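Local coordinates for protein cellulase (Bacteroides salanitronis, PDB 6WQY) that probably hydrolyses internal beta-1,4-glucosidic bonds of cellulose and related plant polysaccharides, through the family 5 glycoside hydrolase domain that makes up this part of the longer protein, at residues W35-Q40 with L359-A363; V79-H84 with Y97-V101; A157-K163 with N213-R217; I228-V232 with Q290-M294; E309-V313 with R324-L328. One frame throughout, in Å; residues are numbered along the deposited sequence. Where two conformers were deposited one is given.

Contact 1: residues W35-Q40 with L359-A363; sequences WNLGNQ and LFNHA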
# COMPACT_ATOMS: atom_id res chain seq x y z
N TRP A 35 0.99 8.67 0.42
CA TRP A 35 -0.41 8.91 0.11
C TRP A 35 -0.83 7.94 -0.98
O TRP A 35 -0.08 7.72 -1.93
CB TRP A 35 -0.57 10.35 -0.36
CG TRP A 35 -1.96 10.85 -0.65
CD1 TRP A 35 -2.79 11.49 0.22
CD2 TRP A 35 -2.63 10.85 -1.92
NE1 TRP A 35 -3.94 11.90 -0.43
CE2 TRP A 35 -3.87 11.51 -1.74
CE3 TRP A 35 -2.29 10.39 -3.19
CZ2 TRP A 35 -4.78 11.69 -2.80
CZ3 TRP A 35 -3.19 10.55 -4.23
CH2 TRP A 35 -4.41 11.22 -4.02
N ASN A 36 -2.03 7.37 -0.83
CA ASN A 36 -2.59 6.46 -1.82
C ASN A 36 -3.58 7.15 -2.75
O ASN A 36 -4.50 7.83 -2.28
CB ASN A 36 -3.41 5.33 -1.16
CG ASN A 36 -2.58 4.21 -0.61
OD1 ASN A 36 -2.30 3.23 -1.31
ND2 ASN A 36 -2.21 4.32 0.65
N LEU A 37 -3.40 6.93 -4.04
CA LEU A 37 -4.36 7.35 -5.08
C LEU A 37 -5.48 6.30 -5.14
O LEU A 37 -5.50 5.40 -5.97
CB LEU A 37 -3.63 7.46 -6.40
CG LEU A 37 -4.45 7.97 -7.58
CD1 LEU A 37 -4.85 9.41 -7.39
CD2 LEU A 37 -3.69 7.78 -8.87
N GLY A 38 -6.41 6.39 -4.17
CA GLY A 38 -7.40 5.34 -4.00
C GLY A 38 -8.69 5.59 -4.78
O GLY A 38 -9.02 6.70 -5.17
N ASN A 39 -9.45 4.50 -4.96
CA ASN A 39 -10.67 4.53 -5.78
C ASN A 39 -10.40 5.17 -7.13
O ASN A 39 -11.20 5.95 -7.65
CB ASN A 39 -11.84 5.18 -5.06
CG ASN A 39 -12.47 4.28 -4.01
OD1 ASN A 39 -11.95 3.24 -3.68
ND2 ASN A 39 -13.63 4.70 -3.50
N GLN A 40 -9.27 4.81 -7.73
CA GLN A 40 -8.76 5.44 -8.95
C GLN A 40 -8.42 4.32 -9.93
O GLN A 40 -9.34 3.67 -10.44
CB GLN A 40 -7.62 6.39 -8.60
CG GLN A 40 -7.33 7.42 -9.67
CD GLN A 40 -8.31 8.58 -9.66
OE1 GLN A 40 -8.70 9.07 -8.61
NE2 GLN A 40 -8.69 9.03 -10.84
N LEU A 359 -8.57 13.88 1.12
CA LEU A 359 -7.83 15.10 1.44
C LEU A 359 -7.71 16.02 0.24
O LEU A 359 -7.67 17.24 0.41
CB LEU A 359 -6.43 14.76 1.94
CG LEU A 359 -6.37 13.84 3.16
CD1 LEU A 359 -4.90 13.55 3.52
CD2 LEU A 359 -7.11 14.40 4.35
N PHE A 360 -7.67 15.45 -0.98
CA PHE A 360 -7.57 16.23 -2.20
C PHE A 360 -8.63 15.76 -3.19
O PHE A 360 -8.96 14.57 -3.25
CB PHE A 360 -6.22 16.00 -2.91
CG PHE A 360 -5.02 16.37 -2.10
CD1 PHE A 360 -4.46 15.46 -1.23
CD2 PHE A 360 -4.44 17.61 -2.22
CE1 PHE A 360 -3.35 15.79 -0.47
CE2 PHE A 360 -3.33 17.95 -1.46
CZ PHE A 360 -2.79 17.03 -0.59
N ASN A 361 -9.11 16.69 -4.01
CA ASN A 361 -9.79 16.29 -5.24
C ASN A 361 -8.75 15.66 -6.16
O ASN A 361 -7.71 16.26 -6.44
CB ASN A 361 -10.45 17.52 -5.89
CG ASN A 361 -11.25 17.16 -7.12
OD1 ASN A 361 -10.68 16.75 -8.13
ND2 ASN A 361 -12.56 17.30 -7.05
N HIS A 362 -9.01 14.42 -6.62
CA HIS A 362 -8.01 13.66 -7.35
C HIS A 362 -7.75 14.19 -8.75
O HIS A 362 -6.77 13.78 -9.38
CB HIS A 362 -8.40 12.19 -7.43
CG HIS A 362 -8.31 11.44 -6.14
ND1 HIS A 362 -8.33 10.06 -6.10
CD2 HIS A 362 -8.20 11.85 -4.85
CE1 HIS A 362 -8.24 9.65 -4.85
NE2 HIS A 362 -8.16 10.71 -4.07
N ALA A 363 -8.59 15.09 -9.25
CA ALA A 363 -8.40 15.66 -10.57
C ALA A 363 -7.90 17.10 -10.53
O ALA A 363 -7.05 17.47 -11.35
CB ALA A 363 -9.72 15.62 -11.36
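Aromatic packing dominates this buried contact. Trp-35 points at the 359-363 loop and meets two rings there. Phe-360 turns its edge to the face of the indole in an offset edge-to-face pair, with the Phe-360 and five-membered-ring centroids 5.5 Å apart and planes at 83°. The six-membered ring of Trp-35 in turn directs its edge to the face of His-362, at 5.2 Å between centroids and 65°. Leu-359 CD1 adds an apolar touch 4.4 Å from Trp-35 CD1. Leu-37 CD1 packs 3.8 Å from His-362 ND1. Strand 34-37 is the first of the eight parallel strands of a TIM barrel, and the 359-363 loop follows the eighth, strand 342-346, so the contact bridges the start and end of the barrel. The polar part centres on His-362. Its ND1 donates to Gln-40 OE1 at 2.7 Å, and its CE1 lies 3.1 Å from Gly-38 O. Asp-346, on strand 342-346, is hydrogen-bonded to both Trp-35 NE1 and His-362 NE2.

Contact 2: residues V79-H84 with Y97-V101; sequences VTWLGH and YLNRV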
# COMPACT_ATOMS: atom_id res chain seq x y z
N VAL A 79 -3.39 -0.43 -8.70
CA VAL A 79 -3.84 -0.66 -10.07
C VAL A 79 -4.57 -2.00 -10.12
O VAL A 79 -3.98 -3.04 -9.84
CB VAL A 79 -2.69 -0.68 -11.09
CG1 VAL A 79 -3.27 -0.89 -12.50
CG2 VAL A 79 -1.88 0.60 -11.03
N THR A 80 -5.84 -1.95 -10.51
CA THR A 80 -6.61 -3.14 -10.85
C THR A 80 -6.51 -3.37 -12.35
O THR A 80 -6.67 -2.43 -13.14
CB THR A 80 -8.06 -2.96 -10.41
OG1 THR A 80 -8.08 -2.91 -8.98
CG2 THR A 80 -8.96 -4.08 -10.90
N TRP A 81 -6.23 -4.62 -12.75
CA TRP A 81 -5.95 -4.95 -14.13
C TRP A 81 -7.07 -5.78 -14.75
O TRP A 81 -6.96 -6.19 -15.92
CB TRP A 81 -4.61 -5.70 -14.25
CG TRP A 81 -3.44 -4.95 -13.66
CD1 TRP A 81 -3.06 -4.93 -12.36
CD2 TRP A 81 -2.50 -4.11 -14.36
NE1 TRP A 81 -1.95 -4.15 -12.18
CE2 TRP A 81 -1.58 -3.64 -13.40
CE3 TRP A 81 -2.34 -3.71 -15.68
CZ2 TRP A 81 -0.53 -2.79 -13.72
CZ3 TRP A 81 -1.29 -2.87 -16.00
CH2 TRP A 81 -0.40 -2.43 -15.03
N LEU A 82 -8.12 -6.05 -13.99
CA LEU A 82 -9.25 -6.84 -14.45
C LEU A 82 -9.81 -6.28 -15.75
O LEU A 82 -9.98 -5.07 -15.91
CB LEU A 82 -10.34 -6.83 -13.37
CG LEU A 82 -9.99 -7.54 -12.06
CD1 LEU A 82 -11.07 -7.26 -11.02
CD2 LEU A 82 -9.82 -9.02 -12.29
N GLY A 83 -10.09 -7.17 -16.68
CA GLY A 83 -10.63 -6.80 -17.96
C GLY A 83 -9.62 -6.25 -18.94
O GLY A 83 -10.00 -5.91 -20.07
N HIS A 84 -8.35 -6.18 -18.58
CA HIS A 84 -7.29 -5.65 -19.43
C HIS A 84 -6.15 -6.64 -19.63
O HIS A 84 -5.05 -6.24 -20.04
CB HIS A 84 -6.76 -4.34 -18.88
CG HIS A 84 -7.73 -3.22 -18.98
ND1 HIS A 84 -8.38 -2.91 -20.16
CD2 HIS A 84 -8.13 -2.30 -18.08
CE1 HIS A 84 -9.16 -1.86 -19.97
NE2 HIS A 84 -9.02 -1.47 -18.72
N TYR A 97 -4.10 0.63 -21.54
CA TYR A 97 -4.21 0.67 -20.08
C TYR A 97 -2.83 0.77 -19.44
O TYR A 97 -2.63 1.53 -18.49
CB TYR A 97 -4.98 -0.53 -19.57
CG TYR A 97 -5.33 -0.40 -18.11
CD1 TYR A 97 -6.16 0.63 -17.67
CD2 TYR A 97 -4.82 -1.26 -17.15
CE1 TYR A 97 -6.49 0.78 -16.34
CE2 TYR A 97 -5.15 -1.13 -15.81
CZ TYR A 97 -5.99 -0.11 -15.41
OH TYR A 97 -6.35 0.08 -14.10
N LEU A 98 -1.87 -0.00 -19.94
CA LEU A 98 -0.51 0.10 -19.44
C LEU A 98 0.04 1.51 -19.64
O LEU A 98 0.75 2.04 -18.77
CB LEU A 98 0.35 -0.97 -20.11
CG LEU A 98 1.77 -1.17 -19.62
CD1 LEU A 98 1.83 -1.41 -18.12
CD2 LEU A 98 2.40 -2.34 -20.37
N ASN A 99 -0.28 2.13 -20.78
CA ASN A 99 0.12 3.51 -20.99
C ASN A 99 -0.48 4.43 -19.93
O ASN A 99 0.19 5.36 -19.46
CB ASN A 99 -0.30 3.97 -22.38
CG ASN A 99 0.16 5.38 -22.66
OD1 ASN A 99 1.30 5.60 -23.08
ND2 ASN A 99 -0.72 6.34 -22.44
N ARG A 100 -1.75 4.22 -19.57
CA ARG A 100 -2.36 5.06 -18.54
C ARG A 100 -1.63 4.92 -17.21
O ARG A 100 -1.39 5.90 -16.50
CB ARG A 100 -3.84 4.72 -18.37
CG ARG A 100 -4.53 5.49 -17.25
CD ARG A 100 -4.44 6.99 -17.45
NE ARG A 100 -5.08 7.73 -16.37
CZ ARG A 100 -4.82 8.99 -16.07
NH1 ARG A 100 -3.90 9.68 -16.75
NH2 ARG A 100 -5.45 9.56 -15.06
N VAL A 101 -1.28 3.68 -16.83
CA VAL A 101 -0.49 3.50 -15.62
C VAL A 101 0.81 4.29 -15.73
O VAL A 101 1.24 4.96 -14.78
CB VAL A 101 -0.24 1.99 -15.37
CG1 VAL A 101 0.66 1.79 -14.17
CG2 VAL A 101 -1.56 1.26 -15.17
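The segment 79-84 is irregular backbone that leaves strand 74-77. It ends in a type II beta turn from Trp-81 to His-84, closed by His-84 N to Trp-81 O at 3.0 Å. Gly-83 takes the positive phi of this turn. The segment 97-101 is regular helix. The CA atoms come nearest at Val-79 with Val-101 (7.7 Å) and at His-84 with Tyr-97 (7.1 Å), so the loop meets one face of the helix at two levels.

Tyr-97 is the central side chain. Its ring lies in an offset stack on His-84, with centroids 4.3 Å apart and planes at 23°. Its CB sits over the face of the His-84 ring, 4.0 Å from the centroid, as a CH-pi contact. The edge of Tyr-97 also faces the six-membered ring of Trp-81, at 5.6 Å between centroids and 88°. The three rings form an aromatic cluster. Tyr-97 OH lies 2.7 Å from Thr-80 O. Deeper in, Val-79 CG1 and Trp-81 CH2 pack on Val-101 CG2 at 3.8 and 3.9 Å, and Trp-81 CH2 touches Leu-98 CD1 at 3.9 Å.

Trp-81 NE1 is hydrogen-bonded to Asn-118 O, at the end of the next barrel strand. The indole also packs on Met-152 and Ile-156 of helix 139-159, while His-84 and Tyr-97 touch Ala-49 of strand 48-49. The contact thus ties a beta-alpha loop of the TIM barrel to the helix that follows it.

Contact 3: residues A157-K163 with N213-R217; sequences ANRFADK and NNQTR
Arg-217 NH2 donates to Lys-163 O at 2.8 Å. A weak second bond runs from Arg-217 NH1 to Lys-163 O at 3.3 Å. Asn-214 ND2 donates to Ala-157 O at 2.9 Å, and Asn-213 ND2 donates to Ala-161 O at 3.0 Å. Asn-214 OD1 accepts from Arg-217 NE and NH2, both at 2.9 Å, which holds the guanidinium in place. Arg-217 has chi1 and chi2 t and chi3 m; both asparagines have chi1 m. Water 1 donates to Ala-161 O at 2.9 Å and accepts from Asn-213 N at 3.0 Å; water 2 lies 2.9 Å from Ala-161 O and accepts from Asn-214 N at 3.0 Å. Residues 157-159 end the helix. Phe-160 to Lys-163 form a type I turn, and 213-215 have helical phi/psi. The CA atoms come closest at Ala-161 and Asn-213, 6.1 Å. Packing is slight, with Ala-157 CB 3.6 Å from Asn-214 ND2. These side-chain bonds to carbonyls near a helix end join two alpha-beta loops of the TIM barrel, after helices 139-159 and 191-209, beside Phe-169 of strand 167-170.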
# COMPACT_ATOMS: atom_id res chain seq x y z
N ALA A 157 7.31 -4.75 -15.66
CA ALA A 157 8.72 -4.43 -15.46
C ALA A 157 9.36 -3.94 -16.74
O ALA A 157 10.14 -2.97 -16.74
CB ALA A 157 9.45 -5.66 -14.93
N ASN A 158 9.07 -4.59 -17.87
CA ASN A 158 9.67 -4.16 -19.13
C ASN A 158 9.21 -2.76 -19.51
O ASN A 158 9.97 -1.96 -20.06
CB ASN A 158 9.37 -5.17 -20.23
CG ASN A 158 10.26 -6.40 -20.16
OD1 ASN A 158 11.37 -6.36 -19.64
ND2 ASN A 158 9.77 -7.51 -20.71
N ARG A 159 7.94 -2.44 -19.24
CA ARG A 159 7.41 -1.12 -19.60
C ARG A 159 8.06 -0.00 -18.80
O ARG A 159 8.09 1.14 -19.27
CB ARG A 159 5.89 -1.11 -19.39
CG ARG A 159 5.20 0.19 -19.73
CD ARG A 159 5.35 0.52 -21.21
NE ARG A 159 4.62 1.72 -21.61
CZ ARG A 159 5.04 2.96 -21.36
NH1 ARG A 159 6.18 3.16 -20.71
NH2 ARG A 159 4.33 3.99 -21.76
N PHE A 160 8.57 -0.31 -17.62
CA PHE A 160 9.18 0.67 -16.72
C PHE A 160 10.68 0.43 -16.56
O PHE A 160 11.29 0.93 -15.60
CB PHE A 160 8.45 0.68 -15.38
CG PHE A 160 7.05 1.19 -15.50
CD1 PHE A 160 6.82 2.52 -15.81
CD2 PHE A 160 5.97 0.35 -15.35
CE1 PHE A 160 5.53 3.01 -15.95
CE2 PHE A 160 4.68 0.82 -15.49
CZ PHE A 160 4.46 2.15 -15.80
N ALA A 161 11.29 -0.29 -17.50
CA ALA A 161 12.69 -0.68 -17.35
C ALA A 161 13.61 0.53 -17.28
O ALA A 161 14.70 0.44 -16.69
CB ALA A 161 13.11 -1.59 -18.50
N ASP A 162 13.22 1.64 -17.90
CA ASP A 162 14.05 2.84 -17.91
C ASP A 162 13.92 3.68 -16.65
O ASP A 162 14.68 4.64 -16.50
CB ASP A 162 13.69 3.69 -19.14
CG ASP A 162 12.22 4.10 -19.15
OD1 ASP A 162 11.37 3.30 -18.69
OD2 ASP A 162 11.92 5.22 -19.62
N LYS A 163 12.99 3.37 -15.76
CA LYS A 163 12.76 4.21 -14.60
C LYS A 163 13.72 3.88 -13.47
O LYS A 163 14.03 2.71 -13.23
CB LYS A 163 11.32 4.04 -14.10
CG LYS A 163 10.27 4.40 -15.13
CD LYS A 163 10.40 5.83 -15.64
CE LYS A 163 9.17 6.22 -16.44
NZ LYS A 163 9.28 7.60 -16.98
N ASN A 213 17.76 -1.82 -14.72
CA ASN A 213 17.34 -1.17 -13.48
C ASN A 213 16.47 -2.08 -12.63
O ASN A 213 16.46 -1.96 -11.40
CB ASN A 213 16.57 0.11 -13.81
CG ASN A 213 17.46 1.20 -14.37
OD1 ASN A 213 18.52 1.50 -13.82
ND2 ASN A 213 17.03 1.80 -15.48
N ASN A 214 15.73 -2.99 -13.26
CA ASN A 214 14.85 -3.88 -12.50
C ASN A 214 15.62 -4.85 -11.63
O ASN A 214 15.03 -5.43 -10.71
CB ASN A 214 13.90 -4.59 -13.45
CG ASN A 214 12.89 -3.65 -14.06
OD1 ASN A 214 12.46 -2.68 -13.42
ND2 ASN A 214 12.52 -3.89 -15.30
N GLN A 215 16.92 -5.04 -11.86
CA GLN A 215 17.72 -5.92 -11.02
C GLN A 215 17.92 -5.36 -9.62
O GLN A 215 18.13 -6.12 -8.67
CB GLN A 215 19.10 -6.16 -11.63
CG GLN A 215 19.06 -6.88 -12.94
CD GLN A 215 20.26 -7.77 -13.15
OE1 GLN A 215 21.34 -7.52 -12.62
NE2 GLN A 215 20.08 -8.83 -13.93
N THR A 216 17.88 -4.03 -9.48
CA THR A 216 18.20 -3.37 -8.22
C THR A 216 17.06 -2.49 -7.71
O THR A 216 17.27 -1.71 -6.77
CB THR A 216 19.49 -2.54 -8.35
OG1 THR A 216 19.43 -1.71 -9.52
CG2 THR A 216 20.71 -3.45 -8.48
N ARG A 217 15.88 -2.60 -8.30
CA ARG A 217 14.71 -1.83 -7.88
C ARG A 217 14.21 -2.32 -6.53
O ARG A 217 14.25 -3.52 -6.23
CB ARG A 217 13.60 -2.01 -8.92
CG ARG A 217 12.39 -1.11 -8.71
CD ARG A 217 11.36 -1.24 -9.82
NE ARG A 217 11.92 -1.05 -11.14
CZ ARG A 217 12.34 0.11 -11.63
NH1 ARG A 217 12.25 1.22 -10.92
NH2 ARG A 217 12.88 0.15 -12.85
O HOH W 1 17.38 -0.56 -17.38
O HOH W 2 15.31 -2.34 -16.11

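Contact 4: residues I228-V232 with Q290-M294; sequences IDLTV and QFAKM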
# COMPACT_ATOMS: atom_id res chain seq x y z
N ILE A 228 -0.67 -7.52 10.27
CA ILE A 228 0.62 -7.55 10.95
C ILE A 228 0.89 -8.90 11.62
O ILE A 228 1.98 -9.46 11.49
CB ILE A 228 0.77 -6.37 11.93
CG1 ILE A 228 1.04 -5.08 11.14
CG2 ILE A 228 1.88 -6.64 12.95
CD1 ILE A 228 1.04 -3.81 11.96
N ASP A 229 -0.08 -9.43 12.37
CA ASP A 229 0.18 -10.67 13.08
C ASP A 229 0.43 -11.83 12.13
O ASP A 229 1.36 -12.63 12.32
CB ASP A 229 -0.97 -10.99 14.04
CG ASP A 229 -0.92 -10.12 15.27
OD1 ASP A 229 0.03 -10.29 16.06
OD2 ASP A 229 -1.79 -9.24 15.39
N LEU A 230 -0.39 -11.97 11.10
CA LEU A 230 -0.19 -13.08 10.17
C LEU A 230 1.09 -12.92 9.36
O LEU A 230 1.66 -13.92 8.91
CB LEU A 230 -1.39 -13.25 9.24
CG LEU A 230 -2.70 -13.60 9.95
CD1 LEU A 230 -3.81 -13.79 8.92
CD2 LEU A 230 -2.56 -14.86 10.79
N THR A 231 1.53 -11.68 9.16
CA THR A 231 2.79 -11.41 8.47
C THR A 231 3.98 -11.79 9.35
O THR A 231 4.84 -12.58 8.95
CB THR A 231 2.84 -9.94 8.05
OG1 THR A 231 1.75 -9.66 7.17
CG2 THR A 231 4.14 -9.60 7.33
N VAL A 232 4.04 -11.28 10.58
CA VAL A 232 5.19 -11.63 11.40
C VAL A 232 5.25 -13.13 11.66
O VAL A 232 6.34 -13.71 11.79
CB VAL A 232 5.28 -10.81 12.71
CG1 VAL A 232 5.28 -9.32 12.41
CG2 VAL A 232 4.17 -11.18 13.67
N GLN A 290 1.50 -3.38 18.07
CA GLN A 290 1.55 -3.97 16.74
C GLN A 290 2.80 -3.53 16.00
O GLN A 290 3.44 -4.35 15.32
CB GLN A 290 0.29 -3.60 15.96
CG GLN A 290 -0.97 -4.21 16.52
CD GLN A 290 -0.89 -5.72 16.57
OE1 GLN A 290 -0.53 -6.30 17.60
NE2 GLN A 290 -1.20 -6.37 15.46
N PHE A 291 3.15 -2.25 16.08
CA PHE A 291 4.34 -1.80 15.37
C PHE A 291 5.61 -2.41 15.99
O PHE A 291 6.60 -2.65 15.28
CB PHE A 291 4.42 -0.28 15.30
CG PHE A 291 3.36 0.37 14.44
CD1 PHE A 291 2.38 -0.35 13.80
CD2 PHE A 291 3.37 1.74 14.27
CE1 PHE A 291 1.41 0.28 13.02
CE2 PHE A 291 2.42 2.39 13.51
CZ PHE A 291 1.44 1.66 12.89
N ALA A 292 5.58 -2.68 17.31
CA ALA A 292 6.71 -3.34 17.96
C ALA A 292 6.95 -4.73 17.38
O ALA A 292 8.10 -5.18 17.30
CB ALA A 292 6.49 -3.42 19.47
N LYS A 293 5.88 -5.43 16.98
CA LYS A 293 6.06 -6.74 16.36
C LYS A 293 6.80 -6.61 15.04
O LYS A 293 7.70 -7.40 14.74
CB LYS A 293 4.70 -7.42 16.15
CG LYS A 293 3.95 -7.73 17.43
CD LYS A 293 2.56 -8.27 17.18
CE LYS A 293 1.83 -8.55 18.48
NZ LYS A 293 0.39 -8.87 18.26
N MET A 294 6.43 -5.61 14.25
CA MET A 294 7.11 -5.38 12.98
C MET A 294 8.57 -4.99 13.21
O MET A 294 9.46 -5.43 12.46
CB MET A 294 6.41 -4.26 12.20
CG MET A 294 5.04 -4.64 11.68
SD MET A 294 5.04 -6.03 10.49
CE MET A 294 5.87 -5.24 9.10
O HOH W 3 -2.81 -8.63 17.91
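Ile-228 opens the helix and points at its neighbour. Its side chain is a knob in a hole formed by Gln-290, Phe-291, Lys-293 and Met-294. Ile-228 CG2 lies 3.6 Å from Gln-290 O and 3.9 Å from Met-294 CG, and Ile-228 CD1 meets the edge of the Phe-291 ring, 4.1 Å from Phe-291 CD1. Asp-229 carries the polar part. Its OD1 forms a salt bridge with Lys-293 NZ at 2.6 Å, and its OD2 accepts from Gln-290 NE2 at 2.9 Å. Lys-293 NZ also donates to Gln-290 OE1 at 2.8 Å, so the three side chains close a small network. Water 3 joins it, donating to Asp-229 OD2 at 2.8 Å and to Gln-290 OE1 at 3.3 Å. The two segments run nearly parallel, with axes 9.8 Å apart at 20°. This suits a TIM barrel, where successive outer helices run the same way; helix 228-234 follows strand 219-222, and helix 284-299 comes after strand 246-251. Thr-231 points toward the partner; it packs on Val-248 and Val-250 of that strand and on Phe-298, further along helix 284-299. Val-232 comes last: Val-232 CG1 rests 3.8 Å from Met-294 SD and 3.9 Å from Lys-293 O.

Contact 5: residues E309-V313 with R324-L328; sequences EMGCV and RLYYL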
# COMPACT_ATOMS: atom_id res chain seq x y z
N GLU A 309 -1.12 1.07 3.61
CA GLU A 309 -2.38 1.76 3.81
C GLU A 309 -2.59 1.96 5.31
O GLU A 309 -2.38 1.03 6.10
CB GLU A 309 -3.58 0.98 3.27
CG GLU A 309 -3.54 0.71 1.79
CD GLU A 309 -4.74 -0.06 1.26
OE1 GLU A 309 -5.78 -0.13 1.96
OE2 GLU A 309 -4.64 -0.59 0.11
N MET A 310 -3.07 3.15 5.68
CA MET A 310 -3.49 3.53 7.03
C MET A 310 -4.40 4.74 6.84
O MET A 310 -4.51 5.28 5.73
CB MET A 310 -2.29 3.81 7.95
CG MET A 310 -1.25 4.76 7.39
SD MET A 310 -1.69 6.51 7.42
CE MET A 310 -1.77 6.86 9.18
N GLY A 311 -5.08 5.18 7.90
CA GLY A 311 -5.84 6.41 7.81
C GLY A 311 -7.04 6.41 8.74
O GLY A 311 -7.22 5.51 9.56
N CYS A 312 -7.87 7.45 8.60
CA CYS A 312 -9.04 7.63 9.44
C CYS A 312 -9.94 8.64 8.74
O CYS A 312 -9.44 9.68 8.28
CB CYS A 312 -8.63 8.16 10.82
SG CYS A 312 -9.95 8.25 12.02
N VAL A 313 -11.24 8.36 8.69
CA VAL A 313 -12.17 9.23 7.97
C VAL A 313 -12.46 10.51 8.75
O VAL A 313 -12.35 10.59 9.98
CB VAL A 313 -13.47 8.51 7.58
CG1 VAL A 313 -13.18 7.34 6.65
CG2 VAL A 313 -14.27 8.07 8.81
N ARG A 324 -9.72 12.44 15.52
CA ARG A 324 -9.19 11.93 14.27
C ARG A 324 -7.77 12.44 14.03
O ARG A 324 -6.88 11.68 13.63
CB ARG A 324 -10.09 12.33 13.10
CG ARG A 324 -9.54 11.89 11.76
CD ARG A 324 -9.86 12.86 10.66
NE ARG A 324 -9.49 12.34 9.35
CZ ARG A 324 -9.62 13.03 8.22
NH1 ARG A 324 -10.09 14.27 8.24
NH2 ARG A 324 -9.28 12.47 7.07
N LEU A 325 -7.55 13.74 14.24
CA LEU A 325 -6.22 14.29 14.04
C LEU A 325 -5.24 13.71 15.03
O LEU A 325 -4.09 13.42 14.69
CB LEU A 325 -6.24 15.82 14.08
CG LEU A 325 -6.69 16.46 12.78
CD1 LEU A 325 -8.15 16.21 12.46
CD2 LEU A 325 -6.39 17.96 12.79
N TYR A 326 -5.67 13.54 16.29
CA TYR A 326 -4.82 12.89 17.28
C TYR A 326 -4.45 11.47 16.85
O TYR A 326 -3.28 11.09 16.90
CB TYR A 326 -5.50 12.90 18.66
CG TYR A 326 -4.80 12.03 19.67
CD1 TYR A 326 -3.46 12.21 19.98
CD2 TYR A 326 -5.48 11.00 20.31
CE1 TYR A 326 -2.81 11.40 20.88
CE2 TYR A 326 -4.84 10.17 21.21
CZ TYR A 326 -3.50 10.38 21.49
OH TYR A 326 -2.84 9.57 22.40
N TYR A 327 -5.44 10.68 16.42
CA TYR A 327 -5.17 9.33 15.94
C TYR A 327 -4.13 9.34 14.82
O TYR A 327 -3.15 8.58 14.86
CB TYR A 327 -6.48 8.69 15.44
CG TYR A 327 -6.27 7.33 14.81
CD1 TYR A 327 -6.26 6.18 15.58
CD2 TYR A 327 -6.04 7.21 13.45
CE1 TYR A 327 -6.04 4.93 15.01
CE2 TYR A 327 -5.82 5.97 12.88
CZ TYR A 327 -5.81 4.85 13.65
OH TYR A 327 -5.57 3.63 13.04
N LEU A 328 -4.33 10.18 13.80
CA LEU A 328 -3.41 10.19 12.67
C LEU A 328 -2.02 10.65 13.08
O LEU A 328 -1.02 10.08 12.62
CB LEU A 328 -3.98 11.07 11.56
CG LEU A 328 -5.22 10.50 10.86
CD1 LEU A 328 -5.79 11.53 9.91
CD2 LEU A 328 -4.89 9.23 10.09
O HOH W 4 -4.40 3.83 10.44
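The apolar centre is Leu-328 against the backbone and side chains at and just past the end of strand 305-310. Leu-328 CD2 lies 3.7 Å from Gly-311 CA, 4.0 Å from Cys-312 CB and 4.0 Å from Met-310 CE. Gly-311 has phi/psi of 151/-173, where a CB would be jammed against the carbonyl of Met-310, so the chain needs glycine here. Cys-312 points toward the helix. Its CB packs 3.8 Å from Tyr-327 CD2, and its SG lies 5.0 Å from the centroid of the Tyr-327 ring, an oblique sulfur-aromatic contact. Cys-312 SG also touches Arg-324 CG at 3.7 Å.

Outside this centre the contact becomes polar. Arg-324 NE donates to Cys-312 O at 2.9 Å. A weak bond runs from Arg-324 NH2 to Cys-312 O at 3.0 Å. The far end of this arginine forms a salt bridge with Glu-321. On the other flank, water 4 accepts from Gly-311 N at 3.0 Å and is itself a donor to Tyr-327 OH at 2.9 Å. Tyr-327 OH is also hydrogen-bonded to Asp-254 O.

The helix that comes next thus folds back against the end of the strand and the loop leaving it. This is the first half of the beta-alpha-beta unit of strand 305-310, helix 318-337 and strand 342-346, the repeating element of the TIM barrel.

All five contacts belong to one TIM barrel. Contact 1 joins its first strand to the loop after its last, and the other four are nested within that span of chain. Contacts 1 and 5 reach the same sheet and touch: Leu-359 CD2 is 4.0 Å from Arg-324 NH2, and Asn-36 ND2 is 4.0 Å from Glu-309 CG. Contacts 2 and 3 touch through helices 95-110 and 139-159, with Leu-98 CG 3.7 Å from Arg-159 CG. Contacts 2 and 4 lie on opposite sides of the chain's centre, about 32 Å apart between centres. A magnesium ion lies about 5 Å from the Leu-98 side chain in contact 2, and a magnesium ion lies about 8 Å from that of Asn-158 in contact 3.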